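Side-chain contacts in putative thioesterase (Escherichia coli, PDB 5UGZ), which acts as a type II thioesterase that releases intermediates from the colibactin NRPS/PKS assembly line: residues F95-G100 with F236-H241; A104-H109 with E183-Q188; L122-C127 with L215-F220; V199-D204 with E243-Y248. All blocks are in the same frame, centred on the assembly; numbering follows the deposited sequence.

In the fold
Four contacts fold the chain back on itself. Segments 95-100, 104-109 and 122-127 open interactions 1, 2 and 3 in turn. Residues 183-188 close interaction 2 by joining helix 99-113 to the loop after helix 165-183. After 199-204 opens interaction 4, residues 215-220 close interaction 3 against strand 121-125. Residues 236-241 then close interaction 1 against the end of strand 91-97, and residues 243-248 end interaction 4 on strand 198-203. Interactions 2 and 3 thus lie wholly within the span of interaction 1 and cross each other, while interaction 4 crosses both 1 and 3 and follows 2 in series. Three neighbouring strands of one parallel sheet are thereby tied to the elements around them.

Interaction 1 of 4, residues F95-G100 with F236-H241; sequences FGHSLG and FFVDKH
Val238 lays one methyl squarely on the imidazole of His97: CG1 stands 3.8 Å from the centroid of the His97 ring and 8° off its normal, a CH-pi contact over the middle of one face. The branching carbon leans on a corner of the same ring, with Val238 CB 3.5 Å from His97 ND1. The second methyl serves another residue, Val238 CG2 meeting the rim of the Phe95 ring near its plane, 3.7 Å from Phe95 CZ. A single valine thus spans two side chains that leave strand 91-97 on the same side. His97 also turns an edge toward Phe237: its CG lies anti to the backbone N (chi1 -171°), which carries CE1 to within 3.9 Å of Phe237 CZ. The two rings form an offset edge-to-face pair, planes 73° apart, with the imidazole supplying the edge. ND1 is hydrogen-bonded to Ser125 OG on the adjoining strand, fixing the rotation of the ring. An alanine at His97 is likely to leave Ser125 OG without this partner and open a gap beneath Val238 CG1. The same residues, Gly96-His97-Ser98-Leu99-Gly100, make the tight turn from strand to helix, with Ser98 at positive phi, consistent with the GxSxG nucleophile elbow of alpha/beta-hydrolase thioesterases.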
# COMPACT_ATOMS: atom_id res chain seq x y z
N PHE A 95 1.67 5.85 2.97
CA PHE A 95 1.17 4.60 3.51
C PHE A 95 0.63 3.78 2.35
O PHE A 95 -0.06 4.32 1.48
CB PHE A 95 0.06 4.85 4.56
CG PHE A 95 -0.56 3.60 5.11
CD1 PHE A 95 -1.50 2.88 4.38
CD2 PHE A 95 -0.19 3.12 6.36
CE1 PHE A 95 -2.07 1.71 4.87
CE2 PHE A 95 -0.77 1.95 6.87
CZ PHE A 95 -1.70 1.24 6.12
N GLY A 96 0.94 2.49 2.33
CA GLY A 96 0.35 1.59 1.35
C GLY A 96 0.17 0.23 1.99
O GLY A 96 0.95 -0.17 2.84
N HIS A 97 -0.90 -0.47 1.60
CA HIS A 97 -1.18 -1.82 2.07
C HIS A 97 -0.98 -2.80 0.93
O HIS A 97 -1.49 -2.59 -0.18
CB HIS A 97 -2.60 -1.96 2.64
CG HIS A 97 -2.86 -3.27 3.33
ND1 HIS A 97 -2.52 -3.51 4.64
CD2 HIS A 97 -3.41 -4.42 2.88
CE1 HIS A 97 -2.86 -4.74 4.97
NE2 HIS A 97 -3.40 -5.32 3.92
N SER A 98 -0.21 -3.86 1.19
CA SER A 98 0.03 -4.96 0.25
C SER A 98 0.60 -4.42 -1.06
O SER A 98 1.71 -3.87 -1.03
CB SER A 98 -1.26 -5.76 0.11
OG SER A 98 -0.92 -7.13 -0.03
N LEU A 99 -0.07 -4.60 -2.21
CA LEU A 99 0.41 -4.03 -3.46
C LEU A 99 0.66 -2.53 -3.33
O LEU A 99 1.61 -1.99 -3.90
CB LEU A 99 -0.60 -4.30 -4.58
CG LEU A 99 -0.37 -3.61 -5.91
CD1 LEU A 99 0.92 -4.12 -6.57
CD2 LEU A 99 -1.58 -3.79 -6.80
N GLY A 100 -0.21 -1.85 -2.58
CA GLY A 100 -0.00 -0.44 -2.32
C GLY A 100 1.28 -0.16 -1.58
O GLY A 100 1.79 0.96 -1.66
N PHE A 236 -6.73 -8.20 6.31
CA PHE A 236 -7.52 -6.99 6.25
C PHE A 236 -7.71 -6.36 7.62
O PHE A 236 -8.71 -5.67 7.85
CB PHE A 236 -8.86 -7.27 5.57
CG PHE A 236 -8.72 -7.51 4.09
CD1 PHE A 236 -8.97 -6.50 3.19
CD2 PHE A 236 -8.30 -8.74 3.62
CE1 PHE A 236 -8.83 -6.71 1.86
CE2 PHE A 236 -8.15 -8.96 2.27
CZ PHE A 236 -8.40 -7.94 1.39
N PHE A 237 -6.74 -6.57 8.51
CA PHE A 237 -6.65 -5.78 9.73
C PHE A 237 -6.61 -4.29 9.42
O PHE A 237 -7.05 -3.49 10.24
CB PHE A 237 -5.40 -6.18 10.53
CG PHE A 237 -4.12 -5.73 9.91
CD1 PHE A 237 -3.70 -4.41 10.03
CD2 PHE A 237 -3.33 -6.60 9.20
CE1 PHE A 237 -2.54 -3.98 9.45
CE2 PHE A 237 -2.17 -6.18 8.62
CZ PHE A 237 -1.77 -4.86 8.75
N VAL A 238 -6.08 -3.91 8.25
CA VAL A 238 -5.98 -2.49 7.90
C VAL A 238 -7.36 -1.82 7.87
O VAL A 238 -7.48 -0.61 8.11
CB VAL A 238 -5.25 -2.31 6.55
CG1 VAL A 238 -6.14 -2.74 5.38
CG2 VAL A 238 -4.76 -0.86 6.36
N ASP A 239 -8.41 -2.58 7.57
CA ASP A 239 -9.76 -2.03 7.63
C ASP A 239 -10.41 -2.27 8.97
O ASP A 239 -11.03 -1.37 9.54
CB ASP A 239 -10.66 -2.63 6.55
CG ASP A 239 -10.23 -2.29 5.14
OD1 ASP A 239 -10.21 -1.09 4.77
OD2 ASP A 239 -9.92 -3.23 4.39
N LYS A 240 -10.28 -3.49 9.50
CA LYS A 240 -11.00 -3.85 10.72
C LYS A 240 -10.46 -3.09 11.92
O LYS A 240 -11.24 -2.70 12.81
CB LYS A 240 -10.91 -5.36 10.96
CG LYS A 240 -11.81 -5.83 12.11
CD LYS A 240 -11.70 -7.31 12.37
CE LYS A 240 -12.76 -7.76 13.35
NZ LYS A 240 -12.47 -9.11 13.91
N HIS A 241 -9.16 -2.86 11.98
CA HIS A 241 -8.53 -2.14 13.07
C HIS A 241 -7.92 -0.83 12.58
O HIS A 241 -6.88 -0.39 13.06
CB HIS A 241 -7.49 -3.01 13.77
CG HIS A 241 -8.03 -4.34 14.20
ND1 HIS A 241 -9.16 -4.46 14.99
CD2 HIS A 241 -7.59 -5.60 13.97
CE1 HIS A 241 -9.39 -5.74 15.21
NE2 HIS A 241 -8.46 -6.45 14.60

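Interaction 2 of 4, residues A104-H109 with E183-Q188; sequences AFELVH and EQYVFQ
Tyr185 reaches Glu106 with its hydroxyl, OH donating a hydrogen bond of 2.7 Å to Glu106 OE2. The oxygen is met on its anti side, with the hydroxyl oxygen 24° out of the carboxylate plane, and the carboxylate is turned 65° against the phenol ring. The two side chains come from opposite directions, and Glu106 is bent at chi2 (-66°), a kink that brings the carboxylate round to the phenol. Alongside, Phe105 and Phe187 cross at about a right angle: Phe105 CE2 lies 4.1 Å from Phe187 CE1, near the plane of the Phe187 ring and at its edge. A water takes a second position on Glu106 OE2, donating to it at 2.8 Å while accepting from Gln188 N at 2.9 Å, so one carboxylate oxygen holds both a side chain and the backbone of 183-188. Helix 99-113 is the one that follows the GxSxG turn in this alpha/beta-hydrolase-like fold, and 183-188 leaves the helical insertion between strands 121-125 and 198-203, consistent with the place where related type II thioesterases carry their lid. With a leucine at Glu106, the Tyr185 hydroxyl and the bridging water would probably both lose their acceptor, and the loop its polar tie to the helix. Further out, Lys190 forms a salt bridge with Glu106 OE1, gripping the carboxylate from its other oxygen. The Phe105 ring is flanked by His109 CD2 over one face and pairs edge-to-face with Phe220, while Met72 touches Tyr185 and Val76 touches Glu106, both from helix 72-83.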
# COMPACT_ATOMS: atom_id res chain seq x y z
N ALA A 104 4.05 2.06 -2.97
CA ALA A 104 4.60 3.12 -2.13
C ALA A 104 6.12 3.11 -2.15
O ALA A 104 6.76 4.17 -2.24
CB ALA A 104 4.08 3.00 -0.70
N PHE A 105 6.73 1.93 -2.07
CA PHE A 105 8.18 1.84 -2.10
C PHE A 105 8.74 2.36 -3.42
O PHE A 105 9.69 3.14 -3.44
CB PHE A 105 8.63 0.40 -1.88
CG PHE A 105 10.11 0.21 -2.04
CD1 PHE A 105 10.98 0.54 -1.01
CD2 PHE A 105 10.64 -0.29 -3.23
CE1 PHE A 105 12.36 0.37 -1.17
CE2 PHE A 105 11.99 -0.46 -3.39
CZ PHE A 105 12.86 -0.13 -2.36
N GLU A 106 8.17 1.89 -4.53
CA GLU A 106 8.66 2.28 -5.85
C GLU A 106 8.37 3.75 -6.14
O GLU A 106 9.17 4.43 -6.78
CB GLU A 106 8.02 1.37 -6.91
CG GLU A 106 8.49 -0.10 -6.85
CD GLU A 106 9.97 -0.26 -7.22
OE1 GLU A 106 10.45 0.56 -8.00
OE2 GLU A 106 10.65 -1.18 -6.73
N LEU A 107 7.23 4.25 -5.65
CA LEU A 107 6.83 5.64 -5.84
C LEU A 107 7.73 6.62 -5.10
O LEU A 107 8.02 7.70 -5.62
CB LEU A 107 5.38 5.81 -5.37
CG LEU A 107 4.86 7.24 -5.40
CD1 LEU A 107 4.95 7.81 -6.82
CD2 LEU A 107 3.44 7.29 -4.88
N VAL A 108 8.16 6.30 -3.87
CA VAL A 108 9.02 7.22 -3.14
C VAL A 108 10.34 7.39 -3.89
O VAL A 108 10.83 8.51 -4.07
CB VAL A 108 9.24 6.78 -1.67
CG1 VAL A 108 9.95 5.44 -1.56
CG2 VAL A 108 10.04 7.85 -0.92
N HIS A 109 10.94 6.29 -4.33
CA HIS A 109 12.18 6.43 -5.09
C HIS A 109 11.96 7.17 -6.40
O HIS A 109 12.85 7.91 -6.83
CB HIS A 109 12.79 5.05 -5.33
CG HIS A 109 13.42 4.46 -4.10
ND1 HIS A 109 14.68 4.81 -3.67
CD2 HIS A 109 12.97 3.54 -3.21
CE1 HIS A 109 14.98 4.13 -2.57
NE2 HIS A 109 13.96 3.35 -2.28
N GLU A 183 2.54 -9.78 -9.33
CA GLU A 183 3.20 -11.02 -9.70
C GLU A 183 4.30 -10.81 -10.74
O GLU A 183 5.32 -11.51 -10.71
CB GLU A 183 2.17 -12.01 -10.23
CG GLU A 183 1.46 -12.73 -9.11
CD GLU A 183 0.20 -13.41 -9.56
OE1 GLU A 183 0.01 -13.53 -10.79
OE2 GLU A 183 -0.60 -13.82 -8.70
N GLN A 184 4.11 -9.90 -11.68
CA GLN A 184 5.16 -9.64 -12.65
C GLN A 184 6.19 -8.67 -12.12
O GLN A 184 7.09 -8.27 -12.86
CB GLN A 184 4.57 -9.10 -13.95
CG GLN A 184 3.66 -10.10 -14.66
CD GLN A 184 3.29 -9.64 -16.05
OE1 GLN A 184 3.18 -8.45 -16.31
NE2 GLN A 184 3.10 -10.59 -16.96
N TYR A 185 6.08 -8.29 -10.86
CA TYR A 185 7.00 -7.33 -10.28
C TYR A 185 8.38 -7.96 -10.08
O TYR A 185 8.50 -9.07 -9.55
CB TYR A 185 6.43 -6.81 -8.97
CG TYR A 185 7.39 -5.98 -8.18
CD1 TYR A 185 7.80 -4.74 -8.64
CD2 TYR A 185 7.88 -6.42 -6.97
CE1 TYR A 185 8.68 -3.97 -7.92
CE2 TYR A 185 8.75 -5.67 -6.25
CZ TYR A 185 9.15 -4.44 -6.72
OH TYR A 185 10.05 -3.68 -6.01
N VAL A 186 9.42 -7.25 -10.51
CA VAL A 186 10.80 -7.70 -10.40
C VAL A 186 11.60 -6.59 -9.72
O VAL A 186 11.82 -5.53 -10.32
CB VAL A 186 11.40 -8.03 -11.78
CG1 VAL A 186 12.91 -8.24 -11.69
CG2 VAL A 186 10.70 -9.26 -12.38
N PHE A 187 12.04 -6.84 -8.49
CA PHE A 187 12.80 -5.83 -7.76
C PHE A 187 14.12 -5.53 -8.46
O PHE A 187 14.85 -6.45 -8.86
CB PHE A 187 13.06 -6.31 -6.32
CG PHE A 187 14.05 -5.45 -5.56
CD1 PHE A 187 13.71 -4.18 -5.15
CD2 PHE A 187 15.31 -5.94 -5.26
CE1 PHE A 187 14.60 -3.39 -4.46
CE2 PHE A 187 16.21 -5.16 -4.57
CZ PHE A 187 15.86 -3.87 -4.17
N GLN A 188 14.45 -4.25 -8.61
CA GLN A 188 15.81 -3.85 -8.95
C GLN A 188 16.31 -2.84 -7.94
O GLN A 188 15.66 -1.82 -7.70
CB GLN A 188 15.93 -3.25 -10.36
CG GLN A 188 17.40 -3.08 -10.82
CD GLN A 188 18.00 -4.34 -11.47
OE1 GLN A 188 17.40 -4.92 -12.38
NE2 GLN A 188 19.18 -4.74 -11.02
O HOH W 1 12.50 -2.13 -8.53

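Interaction 3 of 4, residues L122-C127 with L215-F220; sequences LFFSGC and LAWEKF
Trp217 spreads its six-membered ring over Phe124 in an offset stack, the centroids 4.1 Å apart and the planes only 13° from parallel. This is the tight half of the contact. Trp217 CH2 lies over the centre of the phenyl ring, and Trp217 CZ3 comes to 3.3 Å from Phe124 CE2. With its CG anti to the carbonyl carbon (chi1 -56°), the Phe124 ring is carried to the side of its own backbone N, where the indole covers one face. The indole N-H holds the ring in place: Trp217 NE1 donates to Cys127 O at 3.1 Å, with an angle of 163° at the hydrogen. That oxygen lies almost in the indole plane, although the donor is well tilted from the plane of the carbonyl. Strand 121-125 runs in the middle of the parallel sheet of this alpha/beta-hydrolase-like fold, and the 3-10 turns of 215-220, part of the connection from strand 198-203 to strand 225-230, cover it through this one tryptophan. Looser is the approach of Cys127, whose SG stands at the edge of the indole, 5.5 Å from the centroid of the Trp217 six-membered ring and 4.0 Å from Trp217 CZ2, a sulfur-aromatic contact made at the rim. Helix 99-113 closes in here, Phe105 touching both stacked residues and Ile102 touching Cys127. Away from the sheet, 215-220 faces solvent with Leu215, Glu218 and Lys219. There Lys219 NZ curls back to Ala216 O at 3.1 Å, using a lone pair in the carbonyl plane, and also forms a salt bridge with Asp131.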
# COMPACT_ATOMS: atom_id res chain seq x y z
N LEU A 122 7.53 6.45 6.25
CA LEU A 122 6.91 5.55 5.30
C LEU A 122 6.31 4.40 6.07
O LEU A 122 6.93 3.90 7.02
CB LEU A 122 7.92 4.99 4.26
CG LEU A 122 8.51 5.97 3.24
CD1 LEU A 122 9.72 5.35 2.60
CD2 LEU A 122 7.50 6.37 2.18
N PHE A 123 5.12 3.97 5.67
CA PHE A 123 4.37 2.90 6.31
C PHE A 123 4.10 1.83 5.26
O PHE A 123 3.48 2.12 4.24
CB PHE A 123 3.06 3.41 6.92
CG PHE A 123 3.23 4.57 7.85
CD1 PHE A 123 3.44 4.37 9.20
CD2 PHE A 123 3.21 5.87 7.36
CE1 PHE A 123 3.60 5.43 10.07
CE2 PHE A 123 3.38 6.95 8.22
CZ PHE A 123 3.58 6.72 9.58
N PHE A 124 4.58 0.62 5.51
CA PHE A 124 4.31 -0.51 4.62
C PHE A 124 3.50 -1.51 5.41
O PHE A 124 4.01 -2.17 6.32
CB PHE A 124 5.60 -1.14 4.08
CG PHE A 124 6.50 -0.16 3.37
CD1 PHE A 124 6.13 0.39 2.16
CD2 PHE A 124 7.71 0.23 3.93
CE1 PHE A 124 6.94 1.30 1.51
CE2 PHE A 124 8.52 1.14 3.27
CZ PHE A 124 8.13 1.67 2.06
N SER A 125 2.22 -1.61 5.07
CA SER A 125 1.27 -2.44 5.78
C SER A 125 0.99 -3.71 4.98
O SER A 125 0.83 -3.66 3.75
CB SER A 125 -0.01 -1.63 6.02
OG SER A 125 -0.92 -2.32 6.84
N GLY A 126 0.96 -4.84 5.67
CA GLY A 126 0.66 -6.11 5.02
C GLY A 126 1.50 -6.37 3.79
O GLY A 126 0.99 -6.83 2.77
N CYS A 127 2.79 -6.07 3.88
CA CYS A 127 3.64 -5.98 2.70
C CYS A 127 4.97 -6.65 3.00
O CYS A 127 5.71 -6.19 3.87
CB CYS A 127 3.86 -4.51 2.32
SG CYS A 127 4.59 -4.30 0.71
N LEU A 215 12.37 -8.70 8.37
CA LEU A 215 13.69 -8.19 8.71
C LEU A 215 14.45 -7.71 7.48
O LEU A 215 15.37 -6.89 7.61
CB LEU A 215 14.47 -9.29 9.45
CG LEU A 215 13.69 -9.88 10.64
CD1 LEU A 215 14.35 -11.16 11.16
CD2 LEU A 215 13.56 -8.83 11.75
N ALA A 216 14.09 -8.19 6.29
CA ALA A 216 14.68 -7.73 5.04
C ALA A 216 14.28 -6.31 4.69
O ALA A 216 14.74 -5.80 3.67
CB ALA A 216 14.27 -8.65 3.90
N TRP A 217 13.44 -5.67 5.50
CA TRP A 217 13.02 -4.30 5.25
C TRP A 217 14.02 -3.28 5.74
O TRP A 217 13.99 -2.14 5.26
CB TRP A 217 11.67 -4.05 5.94
CG TRP A 217 10.44 -4.22 5.09
CD1 TRP A 217 9.47 -5.17 5.23
CD2 TRP A 217 10.02 -3.38 4.00
NE1 TRP A 217 8.48 -4.98 4.29
CE2 TRP A 217 8.79 -3.88 3.53
CE3 TRP A 217 10.57 -2.25 3.39
CZ2 TRP A 217 8.10 -3.30 2.45
CZ3 TRP A 217 9.88 -1.66 2.31
CH2 TRP A 217 8.67 -2.20 1.86
N GLU A 218 14.92 -3.65 6.65
CA GLU A 218 15.71 -2.67 7.39
C GLU A 218 16.84 -2.06 6.57
O GLU A 218 17.23 -0.91 6.83
CB GLU A 218 16.26 -3.33 8.67
CG GLU A 218 15.14 -3.66 9.67
CD GLU A 218 15.58 -4.57 10.80
OE1 GLU A 218 16.80 -4.80 10.96
OE2 GLU A 218 14.69 -5.07 11.52
N LYS A 219 17.36 -2.77 5.57
CA LYS A 219 18.44 -2.19 4.77
C LYS A 219 17.99 -1.05 3.86
O LYS A 219 18.84 -0.38 3.27
CB LYS A 219 19.11 -3.27 3.92
CG LYS A 219 18.12 -4.07 3.09
CD LYS A 219 18.83 -4.88 2.04
CE LYS A 219 17.85 -5.71 1.24
NZ LYS A 219 17.19 -6.74 2.09
N PHE A 220 16.68 -0.83 3.71
CA PHE A 220 16.16 0.14 2.76
C PHE A 220 16.08 1.55 3.33
O PHE A 220 15.73 2.49 2.60
CB PHE A 220 14.78 -0.31 2.26
CG PHE A 220 14.86 -1.52 1.37
CD1 PHE A 220 15.35 -1.40 0.08
CD2 PHE A 220 14.50 -2.77 1.83
CE1 PHE A 220 15.45 -2.51 -0.73
CE2 PHE A 220 14.59 -3.89 1.02
CZ PHE A 220 15.07 -3.76 -0.25

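Interaction 4 of 4, residues V199-D204 with E243-Y248; sequences VLFHGD and EQVVGY
Packing of a helix on a parallel beta sheet, the basic layer of an alpha/beta fold, is carried here by Phe201 of strand 198-203, which meets Val245 and Tyr248 one turn apart on helix 242-259. The aromatic ring has its CG anti to the carbonyl carbon (chi1 -67°), a setting that sends CE1 and CZ out to the helix. Two different surfaces are used. Over one face, above the centre of the ring, stands Val245 CG1, whose nearest approach is 4.3 Å to Phe201 CZ, a fairly relaxed contact. At the edge, near the ring plane, the methylene of Tyr248 presses closer, its CB 3.6 Å from Phe201 CE1 and 3.7 Å from Phe201 CZ. The phenol runs on obliquely from there: Tyr248 CD2 is still 4.0 Å from Phe201 CE1, but the far end of the side chain leads away. The helix backbone contributes as well, since Val245 O lies 4.0 Å from Phe201 CZ. The side chains meet through carbon alone, and the two backbones come nearest at Phe201 and Val245. Around it, Phe95 of strand 91-97 touches both Phe201 and Val245, while Phe123 and Ser125 of strand 121-125 and Phe237 of the short helix 237-240 border Phe201; Phe230 and Ile228 of the outermost strand 225-230 pack against Val245 and Tyr248 respectively, so the helix lies across several strands at once.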
# COMPACT_ATOMS: atom_id res chain seq x y z
N VAL A 199 7.83 2.16 9.14
CA VAL A 199 6.95 1.45 10.05
C VAL A 199 6.25 0.34 9.28
O VAL A 199 5.72 0.59 8.19
CB VAL A 199 5.92 2.38 10.72
CG1 VAL A 199 5.05 1.62 11.71
CG2 VAL A 199 6.64 3.54 11.40
N LEU A 200 6.26 -0.87 9.83
CA LEU A 200 5.67 -2.04 9.21
C LEU A 200 4.47 -2.50 10.03
O LEU A 200 4.56 -2.58 11.26
CB LEU A 200 6.70 -3.17 9.08
CG LEU A 200 8.02 -2.84 8.38
CD1 LEU A 200 8.96 -4.04 8.47
CD2 LEU A 200 7.80 -2.43 6.92
N PHE A 201 3.36 -2.78 9.35
CA PHE A 201 2.13 -3.26 9.97
C PHE A 201 1.84 -4.67 9.48
O PHE A 201 1.92 -4.95 8.28
CB PHE A 201 0.93 -2.36 9.67
CG PHE A 201 1.01 -1.00 10.29
CD1 PHE A 201 0.73 -0.82 11.62
CD2 PHE A 201 1.34 0.10 9.53
CE1 PHE A 201 0.81 0.43 12.20
CE2 PHE A 201 1.40 1.36 10.11
CZ PHE A 201 1.14 1.52 11.44
N HIS A 202 1.48 -5.55 10.41
CA HIS A 202 1.36 -6.97 10.14
C HIS A 202 0.24 -7.53 11.02
O HIS A 202 0.19 -7.21 12.21
CB HIS A 202 2.70 -7.67 10.41
CG HIS A 202 2.70 -9.15 10.16
ND1 HIS A 202 2.44 -9.69 8.92
CD2 HIS A 202 2.94 -10.19 10.99
CE1 HIS A 202 2.51 -11.01 9.00
NE2 HIS A 202 2.80 -11.34 10.24
N GLY A 203 -0.67 -8.30 10.43
CA GLY A 203 -1.63 -9.07 11.19
C GLY A 203 -1.11 -10.48 11.39
O GLY A 203 -0.79 -11.18 10.43
N ASP A 204 -1.02 -10.90 12.67
CA ASP A 204 -0.32 -12.14 12.99
C ASP A 204 -0.95 -13.35 12.31
O ASP A 204 -0.25 -14.35 12.07
CB ASP A 204 -0.30 -12.37 14.51
CG ASP A 204 -1.65 -12.76 15.06
OD1 ASP A 204 -1.70 -13.37 16.15
OD2 ASP A 204 -2.68 -12.47 14.41
N GLU A 243 -8.55 2.09 13.16
CA GLU A 243 -8.38 3.17 14.13
C GLU A 243 -7.07 3.03 14.88
O GLU A 243 -6.45 4.04 15.23
CB GLU A 243 -9.54 3.22 15.13
CG GLU A 243 -10.91 2.82 14.57
CD GLU A 243 -11.11 1.29 14.45
OE1 GLU A 243 -12.09 0.85 13.80
OE2 GLU A 243 -10.31 0.52 15.02
N GLN A 244 -6.64 1.79 15.13
CA GLN A 244 -5.33 1.53 15.74
C GLN A 244 -4.20 1.84 14.77
O GLN A 244 -3.19 2.45 15.15
CB GLN A 244 -5.24 0.06 16.18
CG GLN A 244 -6.01 -0.28 17.44
CD GLN A 244 -6.44 -1.75 17.46
OE1 GLN A 244 -7.44 -2.12 16.84
NE2 GLN A 244 -5.68 -2.58 18.18
N VAL A 245 -4.33 1.39 13.52
CA VAL A 245 -3.36 1.75 12.49
C VAL A 245 -3.18 3.27 12.44
O VAL A 245 -2.06 3.78 12.41
CB VAL A 245 -3.79 1.19 11.13
CG1 VAL A 245 -2.92 1.77 10.02
CG2 VAL A 245 -3.68 -0.32 11.13
N VAL A 246 -4.29 4.01 12.43
CA VAL A 246 -4.14 5.46 12.41
C VAL A 246 -3.62 5.96 13.75
O VAL A 246 -3.01 7.03 13.81
CB VAL A 246 -5.45 6.18 12.06
CG1 VAL A 246 -5.22 7.64 12.17
CG2 VAL A 246 -5.92 5.84 10.64
N GLY A 247 -3.89 5.23 14.84
CA GLY A 247 -3.30 5.60 16.12
C GLY A 247 -1.79 5.58 16.07
O GLY A 247 -1.12 6.46 16.63
N TYR A 248 -1.22 4.59 15.36
CA TYR A 248 0.22 4.45 15.18
C TYR A 248 0.79 5.45 14.18
O TYR A 248 1.87 6.00 14.39
CB TYR A 248 0.54 3.03 14.74
CG TYR A 248 0.40 2.06 15.88
CD1 TYR A 248 1.25 2.15 16.97
CD2 TYR A 248 -0.59 1.09 15.89
CE1 TYR A 248 1.15 1.30 18.04
CE2 TYR A 248 -0.70 0.22 16.97
CZ TYR A 248 0.18 0.33 18.05
OH TYR A 248 0.12 -0.50 19.15